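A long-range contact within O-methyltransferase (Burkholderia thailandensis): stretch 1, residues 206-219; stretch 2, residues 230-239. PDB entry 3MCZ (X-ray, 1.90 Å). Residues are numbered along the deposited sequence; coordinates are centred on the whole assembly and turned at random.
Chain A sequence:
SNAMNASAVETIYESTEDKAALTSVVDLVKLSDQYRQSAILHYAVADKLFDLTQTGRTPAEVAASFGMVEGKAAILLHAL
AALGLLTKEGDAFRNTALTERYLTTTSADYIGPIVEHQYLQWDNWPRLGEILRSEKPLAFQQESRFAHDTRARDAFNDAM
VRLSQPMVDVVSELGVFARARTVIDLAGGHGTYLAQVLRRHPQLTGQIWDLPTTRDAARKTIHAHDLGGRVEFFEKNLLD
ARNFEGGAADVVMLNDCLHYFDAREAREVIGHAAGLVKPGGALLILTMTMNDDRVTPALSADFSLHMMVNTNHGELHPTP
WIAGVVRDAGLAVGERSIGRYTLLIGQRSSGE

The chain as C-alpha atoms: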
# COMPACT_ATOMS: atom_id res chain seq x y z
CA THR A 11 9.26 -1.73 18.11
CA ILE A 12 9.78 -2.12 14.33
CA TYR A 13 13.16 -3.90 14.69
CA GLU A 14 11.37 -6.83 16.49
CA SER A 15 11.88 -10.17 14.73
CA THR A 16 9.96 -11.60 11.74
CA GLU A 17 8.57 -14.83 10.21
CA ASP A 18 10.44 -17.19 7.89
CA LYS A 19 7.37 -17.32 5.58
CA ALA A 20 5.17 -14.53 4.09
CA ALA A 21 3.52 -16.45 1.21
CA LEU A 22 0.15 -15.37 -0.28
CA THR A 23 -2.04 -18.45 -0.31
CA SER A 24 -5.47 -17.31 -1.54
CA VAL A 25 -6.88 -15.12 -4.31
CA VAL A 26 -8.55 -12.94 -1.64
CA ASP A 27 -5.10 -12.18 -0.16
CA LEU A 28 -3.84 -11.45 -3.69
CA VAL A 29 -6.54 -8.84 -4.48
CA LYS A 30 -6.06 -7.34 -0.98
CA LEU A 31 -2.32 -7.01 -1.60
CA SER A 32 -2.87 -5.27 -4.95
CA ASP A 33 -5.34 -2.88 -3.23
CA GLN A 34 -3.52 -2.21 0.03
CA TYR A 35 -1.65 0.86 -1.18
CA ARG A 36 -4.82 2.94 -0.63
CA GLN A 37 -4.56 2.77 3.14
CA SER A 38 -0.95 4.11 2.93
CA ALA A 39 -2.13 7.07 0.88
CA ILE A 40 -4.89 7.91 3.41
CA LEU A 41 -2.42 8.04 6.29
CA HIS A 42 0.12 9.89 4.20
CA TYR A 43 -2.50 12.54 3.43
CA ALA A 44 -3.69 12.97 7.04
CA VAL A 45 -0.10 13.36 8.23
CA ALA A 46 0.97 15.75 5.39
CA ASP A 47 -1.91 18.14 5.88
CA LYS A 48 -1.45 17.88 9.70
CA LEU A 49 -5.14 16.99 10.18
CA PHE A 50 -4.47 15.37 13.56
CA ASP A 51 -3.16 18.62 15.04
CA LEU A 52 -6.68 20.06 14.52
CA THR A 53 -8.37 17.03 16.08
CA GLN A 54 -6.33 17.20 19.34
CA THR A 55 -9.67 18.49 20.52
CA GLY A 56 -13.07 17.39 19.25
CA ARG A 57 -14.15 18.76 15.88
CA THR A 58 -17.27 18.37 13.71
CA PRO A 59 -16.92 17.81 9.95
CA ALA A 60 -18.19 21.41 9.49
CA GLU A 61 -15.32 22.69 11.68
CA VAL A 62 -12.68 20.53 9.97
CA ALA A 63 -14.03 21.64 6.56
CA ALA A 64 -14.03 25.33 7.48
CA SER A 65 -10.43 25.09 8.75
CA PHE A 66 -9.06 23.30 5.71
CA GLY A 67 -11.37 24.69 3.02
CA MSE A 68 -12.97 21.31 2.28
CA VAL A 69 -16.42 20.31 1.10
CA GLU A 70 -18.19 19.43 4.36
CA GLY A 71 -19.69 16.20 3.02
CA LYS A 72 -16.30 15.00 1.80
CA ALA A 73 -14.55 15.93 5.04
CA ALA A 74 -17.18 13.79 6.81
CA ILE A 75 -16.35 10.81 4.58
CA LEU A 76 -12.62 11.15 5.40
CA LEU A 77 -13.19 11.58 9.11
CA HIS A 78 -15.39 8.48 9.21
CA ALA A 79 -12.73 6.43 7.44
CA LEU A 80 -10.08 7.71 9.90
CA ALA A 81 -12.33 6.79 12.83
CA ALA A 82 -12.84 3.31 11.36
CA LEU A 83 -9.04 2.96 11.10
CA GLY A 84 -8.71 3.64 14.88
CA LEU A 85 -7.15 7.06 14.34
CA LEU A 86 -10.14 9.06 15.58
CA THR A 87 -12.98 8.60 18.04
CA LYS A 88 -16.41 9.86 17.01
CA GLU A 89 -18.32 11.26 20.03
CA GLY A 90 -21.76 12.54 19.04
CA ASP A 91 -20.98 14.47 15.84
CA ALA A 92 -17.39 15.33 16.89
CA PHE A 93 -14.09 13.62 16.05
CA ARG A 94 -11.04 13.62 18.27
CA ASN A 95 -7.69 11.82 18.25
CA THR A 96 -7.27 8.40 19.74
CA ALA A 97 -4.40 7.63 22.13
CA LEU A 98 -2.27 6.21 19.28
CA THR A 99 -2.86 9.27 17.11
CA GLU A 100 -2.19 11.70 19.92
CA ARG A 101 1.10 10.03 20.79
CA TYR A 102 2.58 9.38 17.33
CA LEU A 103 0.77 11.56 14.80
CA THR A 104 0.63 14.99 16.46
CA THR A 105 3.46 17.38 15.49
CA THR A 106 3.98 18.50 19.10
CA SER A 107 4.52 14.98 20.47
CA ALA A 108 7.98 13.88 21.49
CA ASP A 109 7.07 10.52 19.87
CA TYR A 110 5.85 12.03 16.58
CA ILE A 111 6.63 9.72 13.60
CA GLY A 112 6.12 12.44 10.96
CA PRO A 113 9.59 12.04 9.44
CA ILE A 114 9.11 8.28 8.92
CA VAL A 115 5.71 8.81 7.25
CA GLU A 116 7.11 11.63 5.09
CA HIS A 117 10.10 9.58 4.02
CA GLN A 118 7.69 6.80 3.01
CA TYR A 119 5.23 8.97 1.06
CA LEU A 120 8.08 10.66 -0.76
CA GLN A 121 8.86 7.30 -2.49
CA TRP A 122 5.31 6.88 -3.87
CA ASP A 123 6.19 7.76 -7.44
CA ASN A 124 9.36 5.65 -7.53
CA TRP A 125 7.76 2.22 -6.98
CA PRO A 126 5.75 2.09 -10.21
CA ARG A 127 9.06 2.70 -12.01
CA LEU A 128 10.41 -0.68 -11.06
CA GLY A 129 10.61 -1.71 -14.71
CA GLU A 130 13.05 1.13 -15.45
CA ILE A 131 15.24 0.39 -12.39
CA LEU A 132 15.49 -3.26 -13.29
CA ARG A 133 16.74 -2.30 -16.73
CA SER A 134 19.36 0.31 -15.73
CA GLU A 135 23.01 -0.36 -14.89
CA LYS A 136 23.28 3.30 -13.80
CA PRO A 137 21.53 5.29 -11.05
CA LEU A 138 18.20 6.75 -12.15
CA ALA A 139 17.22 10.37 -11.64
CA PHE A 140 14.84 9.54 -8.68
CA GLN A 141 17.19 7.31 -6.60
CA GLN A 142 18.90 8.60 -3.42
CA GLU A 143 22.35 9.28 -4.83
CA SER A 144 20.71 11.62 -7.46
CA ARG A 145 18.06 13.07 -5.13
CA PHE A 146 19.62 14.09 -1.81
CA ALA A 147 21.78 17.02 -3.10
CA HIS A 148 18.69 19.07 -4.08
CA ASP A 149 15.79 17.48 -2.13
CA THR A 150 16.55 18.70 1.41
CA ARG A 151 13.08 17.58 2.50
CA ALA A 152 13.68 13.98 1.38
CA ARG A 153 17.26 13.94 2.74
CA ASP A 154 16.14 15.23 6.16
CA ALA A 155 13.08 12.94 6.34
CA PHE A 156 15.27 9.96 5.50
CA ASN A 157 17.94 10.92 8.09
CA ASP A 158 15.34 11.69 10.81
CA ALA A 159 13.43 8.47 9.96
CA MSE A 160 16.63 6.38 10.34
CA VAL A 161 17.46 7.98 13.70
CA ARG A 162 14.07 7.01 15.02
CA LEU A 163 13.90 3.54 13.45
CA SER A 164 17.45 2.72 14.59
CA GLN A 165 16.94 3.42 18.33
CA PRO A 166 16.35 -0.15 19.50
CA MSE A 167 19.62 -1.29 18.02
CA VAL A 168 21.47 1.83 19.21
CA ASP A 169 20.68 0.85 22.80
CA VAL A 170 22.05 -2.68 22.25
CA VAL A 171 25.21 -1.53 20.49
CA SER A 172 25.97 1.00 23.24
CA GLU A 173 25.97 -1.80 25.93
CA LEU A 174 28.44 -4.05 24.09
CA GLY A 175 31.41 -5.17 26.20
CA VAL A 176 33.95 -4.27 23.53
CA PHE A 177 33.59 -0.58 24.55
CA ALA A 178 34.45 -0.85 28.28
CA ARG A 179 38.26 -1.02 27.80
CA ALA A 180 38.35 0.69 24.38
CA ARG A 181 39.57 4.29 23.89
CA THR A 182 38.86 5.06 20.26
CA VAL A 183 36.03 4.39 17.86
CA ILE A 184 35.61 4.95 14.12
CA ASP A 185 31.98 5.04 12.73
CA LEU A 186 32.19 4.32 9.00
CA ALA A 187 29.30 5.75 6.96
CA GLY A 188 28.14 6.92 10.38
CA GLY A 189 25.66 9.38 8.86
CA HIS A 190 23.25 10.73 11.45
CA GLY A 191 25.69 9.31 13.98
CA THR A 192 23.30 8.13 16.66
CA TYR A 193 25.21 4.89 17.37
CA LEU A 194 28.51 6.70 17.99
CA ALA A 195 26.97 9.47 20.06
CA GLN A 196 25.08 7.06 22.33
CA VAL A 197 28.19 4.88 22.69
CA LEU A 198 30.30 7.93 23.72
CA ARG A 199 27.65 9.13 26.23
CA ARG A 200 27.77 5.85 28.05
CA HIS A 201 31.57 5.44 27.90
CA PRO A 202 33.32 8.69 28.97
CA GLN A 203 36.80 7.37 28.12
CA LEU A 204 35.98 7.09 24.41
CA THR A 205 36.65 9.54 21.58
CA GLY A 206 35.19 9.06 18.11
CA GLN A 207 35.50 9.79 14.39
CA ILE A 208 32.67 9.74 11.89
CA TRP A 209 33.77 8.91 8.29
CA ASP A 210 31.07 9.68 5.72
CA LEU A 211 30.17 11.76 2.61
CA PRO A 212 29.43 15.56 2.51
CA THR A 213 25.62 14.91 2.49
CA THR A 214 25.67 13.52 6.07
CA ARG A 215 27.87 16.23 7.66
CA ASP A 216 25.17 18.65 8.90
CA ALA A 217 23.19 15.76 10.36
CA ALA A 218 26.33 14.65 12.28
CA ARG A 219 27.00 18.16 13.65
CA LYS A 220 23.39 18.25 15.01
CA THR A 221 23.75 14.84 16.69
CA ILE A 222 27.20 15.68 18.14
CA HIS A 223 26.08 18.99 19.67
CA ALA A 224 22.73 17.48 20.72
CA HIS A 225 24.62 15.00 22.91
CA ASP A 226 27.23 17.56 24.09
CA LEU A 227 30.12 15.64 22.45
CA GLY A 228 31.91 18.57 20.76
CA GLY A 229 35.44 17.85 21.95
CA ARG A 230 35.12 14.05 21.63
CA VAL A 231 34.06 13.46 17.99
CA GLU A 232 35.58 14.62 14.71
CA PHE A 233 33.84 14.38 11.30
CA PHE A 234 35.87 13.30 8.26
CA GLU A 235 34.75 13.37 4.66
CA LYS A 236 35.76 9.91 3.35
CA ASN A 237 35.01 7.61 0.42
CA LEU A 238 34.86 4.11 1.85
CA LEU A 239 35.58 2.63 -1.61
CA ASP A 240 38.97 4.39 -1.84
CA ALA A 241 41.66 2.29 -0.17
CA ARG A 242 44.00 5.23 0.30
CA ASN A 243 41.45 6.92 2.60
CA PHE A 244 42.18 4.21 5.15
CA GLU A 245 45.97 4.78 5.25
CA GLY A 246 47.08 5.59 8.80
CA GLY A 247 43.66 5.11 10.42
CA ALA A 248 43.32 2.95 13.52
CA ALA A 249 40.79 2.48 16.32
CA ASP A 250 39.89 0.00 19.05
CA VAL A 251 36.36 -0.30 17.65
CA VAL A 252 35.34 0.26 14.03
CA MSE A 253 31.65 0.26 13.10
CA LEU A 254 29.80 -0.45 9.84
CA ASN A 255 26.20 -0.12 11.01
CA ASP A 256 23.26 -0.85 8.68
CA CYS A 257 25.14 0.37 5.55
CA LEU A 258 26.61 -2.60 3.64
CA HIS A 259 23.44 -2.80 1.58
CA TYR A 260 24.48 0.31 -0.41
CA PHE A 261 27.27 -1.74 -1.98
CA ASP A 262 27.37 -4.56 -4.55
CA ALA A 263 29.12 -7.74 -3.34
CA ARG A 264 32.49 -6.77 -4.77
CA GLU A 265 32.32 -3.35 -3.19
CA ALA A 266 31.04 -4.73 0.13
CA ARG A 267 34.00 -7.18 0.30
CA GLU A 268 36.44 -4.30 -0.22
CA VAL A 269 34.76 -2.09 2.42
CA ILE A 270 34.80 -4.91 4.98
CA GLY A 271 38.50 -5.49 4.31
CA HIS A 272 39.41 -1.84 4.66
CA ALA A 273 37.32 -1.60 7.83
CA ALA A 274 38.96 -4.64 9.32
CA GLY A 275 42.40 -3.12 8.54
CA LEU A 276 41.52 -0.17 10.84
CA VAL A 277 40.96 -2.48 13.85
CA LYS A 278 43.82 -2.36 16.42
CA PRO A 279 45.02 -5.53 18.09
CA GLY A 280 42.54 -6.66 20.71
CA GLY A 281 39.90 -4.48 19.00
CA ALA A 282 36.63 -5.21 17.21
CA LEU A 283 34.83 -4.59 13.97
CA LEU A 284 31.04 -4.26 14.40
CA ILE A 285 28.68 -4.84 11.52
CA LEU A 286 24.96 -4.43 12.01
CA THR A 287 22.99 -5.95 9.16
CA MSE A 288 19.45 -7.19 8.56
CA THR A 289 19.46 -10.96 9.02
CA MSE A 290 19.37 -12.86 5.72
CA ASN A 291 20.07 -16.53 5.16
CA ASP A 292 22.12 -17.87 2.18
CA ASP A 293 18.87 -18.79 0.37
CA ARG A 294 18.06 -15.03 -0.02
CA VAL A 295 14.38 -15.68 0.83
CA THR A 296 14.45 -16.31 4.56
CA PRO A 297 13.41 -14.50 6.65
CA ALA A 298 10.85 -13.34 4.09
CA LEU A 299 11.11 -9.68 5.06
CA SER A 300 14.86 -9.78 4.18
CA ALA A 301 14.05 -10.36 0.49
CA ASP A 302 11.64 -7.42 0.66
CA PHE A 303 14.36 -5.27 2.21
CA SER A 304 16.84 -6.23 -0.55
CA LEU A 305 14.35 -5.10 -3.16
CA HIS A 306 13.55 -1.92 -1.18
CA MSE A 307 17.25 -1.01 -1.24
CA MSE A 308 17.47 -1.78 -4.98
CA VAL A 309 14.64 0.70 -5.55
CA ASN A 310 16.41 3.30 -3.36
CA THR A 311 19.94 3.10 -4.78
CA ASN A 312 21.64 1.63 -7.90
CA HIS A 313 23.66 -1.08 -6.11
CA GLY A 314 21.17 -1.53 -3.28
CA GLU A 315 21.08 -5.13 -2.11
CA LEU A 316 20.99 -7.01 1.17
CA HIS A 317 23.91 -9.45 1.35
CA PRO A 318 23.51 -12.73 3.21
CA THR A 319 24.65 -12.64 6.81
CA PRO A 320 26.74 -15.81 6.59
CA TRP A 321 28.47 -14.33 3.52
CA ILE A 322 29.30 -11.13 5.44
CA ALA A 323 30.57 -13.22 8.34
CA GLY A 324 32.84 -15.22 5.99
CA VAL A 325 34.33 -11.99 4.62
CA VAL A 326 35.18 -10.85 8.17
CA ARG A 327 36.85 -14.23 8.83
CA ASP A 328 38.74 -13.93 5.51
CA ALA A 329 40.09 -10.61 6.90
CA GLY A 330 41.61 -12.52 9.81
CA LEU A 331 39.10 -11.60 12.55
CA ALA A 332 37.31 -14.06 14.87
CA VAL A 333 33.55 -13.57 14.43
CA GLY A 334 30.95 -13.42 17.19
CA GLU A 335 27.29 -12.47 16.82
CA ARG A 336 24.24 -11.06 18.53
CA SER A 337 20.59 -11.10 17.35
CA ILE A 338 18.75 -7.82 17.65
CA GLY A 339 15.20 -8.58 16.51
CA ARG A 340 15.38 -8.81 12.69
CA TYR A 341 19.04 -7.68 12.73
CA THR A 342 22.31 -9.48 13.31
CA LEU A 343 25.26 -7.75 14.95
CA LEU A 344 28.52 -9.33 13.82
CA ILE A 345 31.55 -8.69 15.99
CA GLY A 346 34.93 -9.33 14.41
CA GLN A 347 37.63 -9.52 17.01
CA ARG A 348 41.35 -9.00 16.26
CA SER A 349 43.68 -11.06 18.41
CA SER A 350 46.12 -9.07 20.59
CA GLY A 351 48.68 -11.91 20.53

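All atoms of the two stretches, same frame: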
# COMPACT_ATOMS: atom_id res chain seq x y z
N GLY A 206 35.80 9.63 19.29
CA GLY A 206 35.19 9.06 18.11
C GLY A 206 35.48 9.84 16.85
O GLY A 206 35.73 11.05 16.90
N GLN A 207 35.49 9.14 15.73
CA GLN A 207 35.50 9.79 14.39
C GLN A 207 34.34 9.24 13.58
O GLN A 207 34.01 8.03 13.67
CB GLN A 207 36.80 9.50 13.65
CG GLN A 207 38.04 9.95 14.41
CD GLN A 207 39.32 9.74 13.63
OE1 GLN A 207 39.32 9.07 12.61
NE2 GLN A 207 40.41 10.33 14.10
N ILE A 208 33.68 10.13 12.83
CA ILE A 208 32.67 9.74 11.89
C ILE A 208 33.29 9.97 10.51
O ILE A 208 33.78 11.07 10.21
CB ILE A 208 31.36 10.59 12.02
CG1 ILE A 208 30.73 10.48 13.43
CG2 ILE A 208 30.35 10.12 10.99
CD1 ILE A 208 29.84 11.65 13.74
N TRP A 209 33.26 8.92 9.68
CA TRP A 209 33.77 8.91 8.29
C TRP A 209 32.57 8.72 7.38
O TRP A 209 31.99 7.64 7.35
CB TRP A 209 34.72 7.73 8.07
CG TRP A 209 36.06 7.78 8.83
CD1 TRP A 209 36.33 8.47 9.98
CD2 TRP A 209 37.26 7.10 8.48
NE1 TRP A 209 37.63 8.27 10.36
CE2 TRP A 209 38.23 7.43 9.45
CE3 TRP A 209 37.62 6.25 7.43
CZ2 TRP A 209 39.55 6.94 9.41
CZ3 TRP A 209 38.92 5.75 7.39
CH2 TRP A 209 39.87 6.11 8.37
N ASP A 210 32.21 9.76 6.64
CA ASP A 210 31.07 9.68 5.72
C ASP A 210 31.20 10.74 4.61
O ASP A 210 32.21 11.44 4.53
CB ASP A 210 29.75 9.85 6.48
CG ASP A 210 28.58 9.14 5.82
OD1 ASP A 210 28.66 8.83 4.59
OD2 ASP A 210 27.58 8.88 6.53
N LEU A 211 30.18 10.82 3.75
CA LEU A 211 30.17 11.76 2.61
C LEU A 211 29.71 13.16 3.06
O LEU A 211 29.22 13.32 4.17
CB LEU A 211 29.27 11.21 1.49
CG LEU A 211 29.77 9.90 0.85
CD1 LEU A 211 28.70 9.23 -0.01
CD2 LEU A 211 31.05 10.14 0.03
N PRO A 212 29.90 14.18 2.20
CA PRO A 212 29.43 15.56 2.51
C PRO A 212 27.94 15.68 2.89
O PRO A 212 27.59 16.51 3.74
CB PRO A 212 29.68 16.31 1.20
CG PRO A 212 30.85 15.59 0.58
CD PRO A 212 30.74 14.14 0.99
N THR A 213 27.08 14.84 2.28
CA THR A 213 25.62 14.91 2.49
C THR A 213 25.17 14.68 3.94
O THR A 213 24.16 15.23 4.38
CB THR A 213 24.83 13.92 1.56
OG1 THR A 213 25.25 12.57 1.79
CG2 THR A 213 25.02 14.27 0.09
N THR A 214 25.95 13.87 4.68
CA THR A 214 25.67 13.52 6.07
C THR A 214 26.19 14.52 7.12
O THR A 214 25.77 14.47 8.28
CB THR A 214 26.35 12.19 6.45
OG1 THR A 214 27.78 12.37 6.38
CG2 THR A 214 25.91 11.05 5.51
N ARG A 215 27.10 15.41 6.71
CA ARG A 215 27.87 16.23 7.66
C ARG A 215 27.08 17.20 8.58
O ARG A 215 27.47 17.43 9.72
CB ARG A 215 28.96 16.98 6.91
CG ARG A 215 29.57 18.13 7.67
CD ARG A 215 30.89 18.56 7.06
NE ARG A 215 32.02 18.22 7.92
CZ ARG A 215 33.28 18.62 7.72
NH1 ARG A 215 33.59 19.38 6.66
NH2 ARG A 215 34.23 18.27 8.58
N ASP A 216 26.00 17.78 8.08
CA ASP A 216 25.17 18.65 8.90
C ASP A 216 24.37 17.83 9.89
O ASP A 216 24.11 18.27 11.01
CB ASP A 216 24.23 19.51 8.04
CG ASP A 216 24.95 20.66 7.35
OD1 ASP A 216 26.12 20.93 7.69
OD2 ASP A 216 24.34 21.32 6.47
N ALA A 217 23.96 16.63 9.49
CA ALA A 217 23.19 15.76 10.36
C ALA A 217 24.08 15.30 11.54
O ALA A 217 23.60 15.18 12.67
CB ALA A 217 22.63 14.56 9.59
N ALA A 218 25.37 15.10 11.26
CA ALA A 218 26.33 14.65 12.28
C ALA A 218 26.59 15.76 13.29
O ALA A 218 26.63 15.48 14.49
CB ALA A 218 27.66 14.21 11.63
N ARG A 219 26.76 16.98 12.80
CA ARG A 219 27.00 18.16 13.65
C ARG A 219 25.83 18.39 14.63
O ARG A 219 26.06 18.70 15.79
CB ARG A 219 27.24 19.41 12.79
CG ARG A 219 27.92 20.59 13.54
CD ARG A 219 27.92 21.88 12.73
NE ARG A 219 26.55 22.29 12.41
CZ ARG A 219 26.08 22.58 11.19
NH1 ARG A 219 26.87 22.57 10.12
NH2 ARG A 219 24.80 22.91 11.05
N ARG A 230 34.84 15.49 21.59
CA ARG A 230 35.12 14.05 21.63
C ARG A 230 34.96 13.33 20.30
O ARG A 230 35.36 12.16 20.18
CB ARG A 230 34.25 13.40 22.70
CG ARG A 230 34.60 13.92 24.10
CD ARG A 230 33.69 13.33 25.15
NE ARG A 230 33.79 11.88 25.15
CZ ARG A 230 32.92 11.04 25.70
NH1 ARG A 230 31.80 11.50 26.27
NH2 ARG A 230 33.13 9.74 25.63
N VAL A 231 34.36 14.02 19.32
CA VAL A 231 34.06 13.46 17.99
C VAL A 231 34.59 14.41 16.94
O VAL A 231 34.47 15.65 17.06
CB VAL A 231 32.54 13.21 17.78
CG1 VAL A 231 32.27 12.50 16.46
CG2 VAL A 231 31.98 12.36 18.87
N GLU A 232 35.21 13.85 15.91
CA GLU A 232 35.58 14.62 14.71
C GLU A 232 34.88 14.00 13.49
O GLU A 232 34.82 12.77 13.38
CB GLU A 232 37.08 14.55 14.42
CG GLU A 232 38.00 15.35 15.25
CD GLU A 232 39.35 15.57 14.53
OE1 GLU A 232 39.42 16.38 13.56
OE2 GLU A 232 40.35 14.93 14.93
N PHE A 233 34.42 14.84 12.56
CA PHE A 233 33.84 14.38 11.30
C PHE A 233 34.88 14.43 10.20
O PHE A 233 35.58 15.41 10.09
CB PHE A 233 32.66 15.23 10.88
CG PHE A 233 31.96 14.72 9.64
CD1 PHE A 233 32.37 15.13 8.38
CD2 PHE A 233 30.92 13.83 9.74
CE1 PHE A 233 31.74 14.66 7.23
CE2 PHE A 233 30.28 13.35 8.61
CZ PHE A 233 30.69 13.77 7.35
N PHE A 234 34.94 13.38 9.38
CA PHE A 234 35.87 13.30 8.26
C PHE A 234 35.11 12.92 7.02
O PHE A 234 34.38 11.92 7.01
CB PHE A 234 36.91 12.22 8.49
CG PHE A 234 37.92 12.56 9.51
CD1 PHE A 234 37.62 12.43 10.86
CD2 PHE A 234 39.16 13.03 9.13
CE1 PHE A 234 38.56 12.76 11.83
CE2 PHE A 234 40.12 13.36 10.09
CZ PHE A 234 39.81 13.22 11.45
N GLU A 235 35.31 13.70 5.96
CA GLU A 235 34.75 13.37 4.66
C GLU A 235 35.60 12.26 4.04
O GLU A 235 36.77 12.48 3.70
CB GLU A 235 34.72 14.61 3.74
N LYS A 236 35.01 11.08 3.86
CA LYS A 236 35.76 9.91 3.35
C LYS A 236 34.93 9.09 2.37
O LYS A 236 33.71 8.96 2.54
CB LYS A 236 36.21 9.02 4.53
CG LYS A 236 37.75 8.99 4.80
CD LYS A 236 38.18 9.83 5.94
CE LYS A 236 39.47 9.31 6.62
NZ LYS A 236 40.73 9.54 5.92
N ASN A 237 35.60 8.57 1.34
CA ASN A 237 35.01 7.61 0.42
C ASN A 237 35.46 6.23 0.83
O ASN A 237 36.64 5.88 0.69
CB ASN A 237 35.44 7.89 -1.03
CG ASN A 237 34.76 6.95 -2.04
OD1 ASN A 237 34.07 5.99 -1.69
ND2 ASN A 237 34.94 7.25 -3.31
N LEU A 238 34.53 5.43 1.31
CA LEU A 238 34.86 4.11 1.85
C LEU A 238 35.34 3.14 0.77
O LEU A 238 35.98 2.15 1.06
CB LEU A 238 33.66 3.52 2.56
CG LEU A 238 33.08 4.22 3.79
CD1 LEU A 238 32.13 3.25 4.44
CD2 LEU A 238 34.17 4.69 4.75
N LEU A 239 35.06 3.45 -0.49
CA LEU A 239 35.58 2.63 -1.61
C LEU A 239 37.02 2.95 -2.03
O LEU A 239 37.59 2.25 -2.85
CB LEU A 239 34.64 2.78 -2.82
CG LEU A 239 33.29 2.09 -2.58
CD1 LEU A 239 32.30 2.36 -3.72
CD2 LEU A 239 33.57 0.60 -2.42
O HOH W 1 39.68 12.83 15.98

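Strands 206-210 and 231-235 lie side by side as parallel neighbours in a sheet, their axes 4.6 Å apart at closest approach and 19° from strict alignment. Six backbone hydrogen bonds join them, alternating in direction. Gly206 N donates to Arg230 O (2.7 Å), and Glu232 N returns a bond to Gly206 O (3.0 Å); Ile208 N donates to Glu232 O (2.9 Å), and Phe234 N to Ile208 O (2.7 Å); Asp210 N donates to Phe234 O (3.1 Å), and Lys236 N to Asp210 O (2.9 Å). Gly206, Ile208 and Asp210 therefore spend both amide and carbonyl on this neighbour, as a parallel ladder requires of alternate residues. The same carbonyls also receive CA-H...O contacts, the shortest from Val231 CA to Gly206 O at 3.1 Å.

The side chains of Gln207, Trp209, Glu232 and Phe234 share one face of the sheet. Here Trp209 NE1 donates to Gln207 OE1 (2.9 Å), satisfying the indole within its own strand. Gln207 NE2 donates to a water (NE2 to water O, 3.2 Å), which in turn donates to Glu232 OE2 (water O to OE2, 2.4 Å), so the two side chains are linked across the strands without touching directly. Phe234 packs obliquely against Trp209, with Trp209 CD1 and Phe234 CB 4.1 Å apart. Lys236 lays its chain over the indole: CE sits 3.4 Å from the centroid of the Trp209 six-membered ring, almost on the ring normal, and NZ lies 4.4 Å from that centroid, a cation-pi contact. NZ is also hydrogen-bonded elsewhere in the structure.

On the other face, Ile208 CD1 meets Val231 CG1 at 3.7 Å, and the end of the Phe233 side chain comes near the segment that follows the first strand. Its ring has Ile208 O over one face and Arg215 CB over the opposite one, the latter a CH-pi contact 4.0 Å from the ring centroid; Ala218 CB approaches Phe233 CD2 to 3.8 Å. Leu211 O and Thr214 OG1 stand at the ring edge, 3.5 and 3.4 Å from Phe233 CZ. These oxygens are already paired, since Thr214 OG1 donates to Leu211 O (2.8 Å). Asp210 is likewise satisfied: OD1 accepts from Leu211 N (2.6 Å), while OD2 is bonded elsewhere in the structure. Glu235 is modelled only to CB, so no partner can be assigned to its carboxylate.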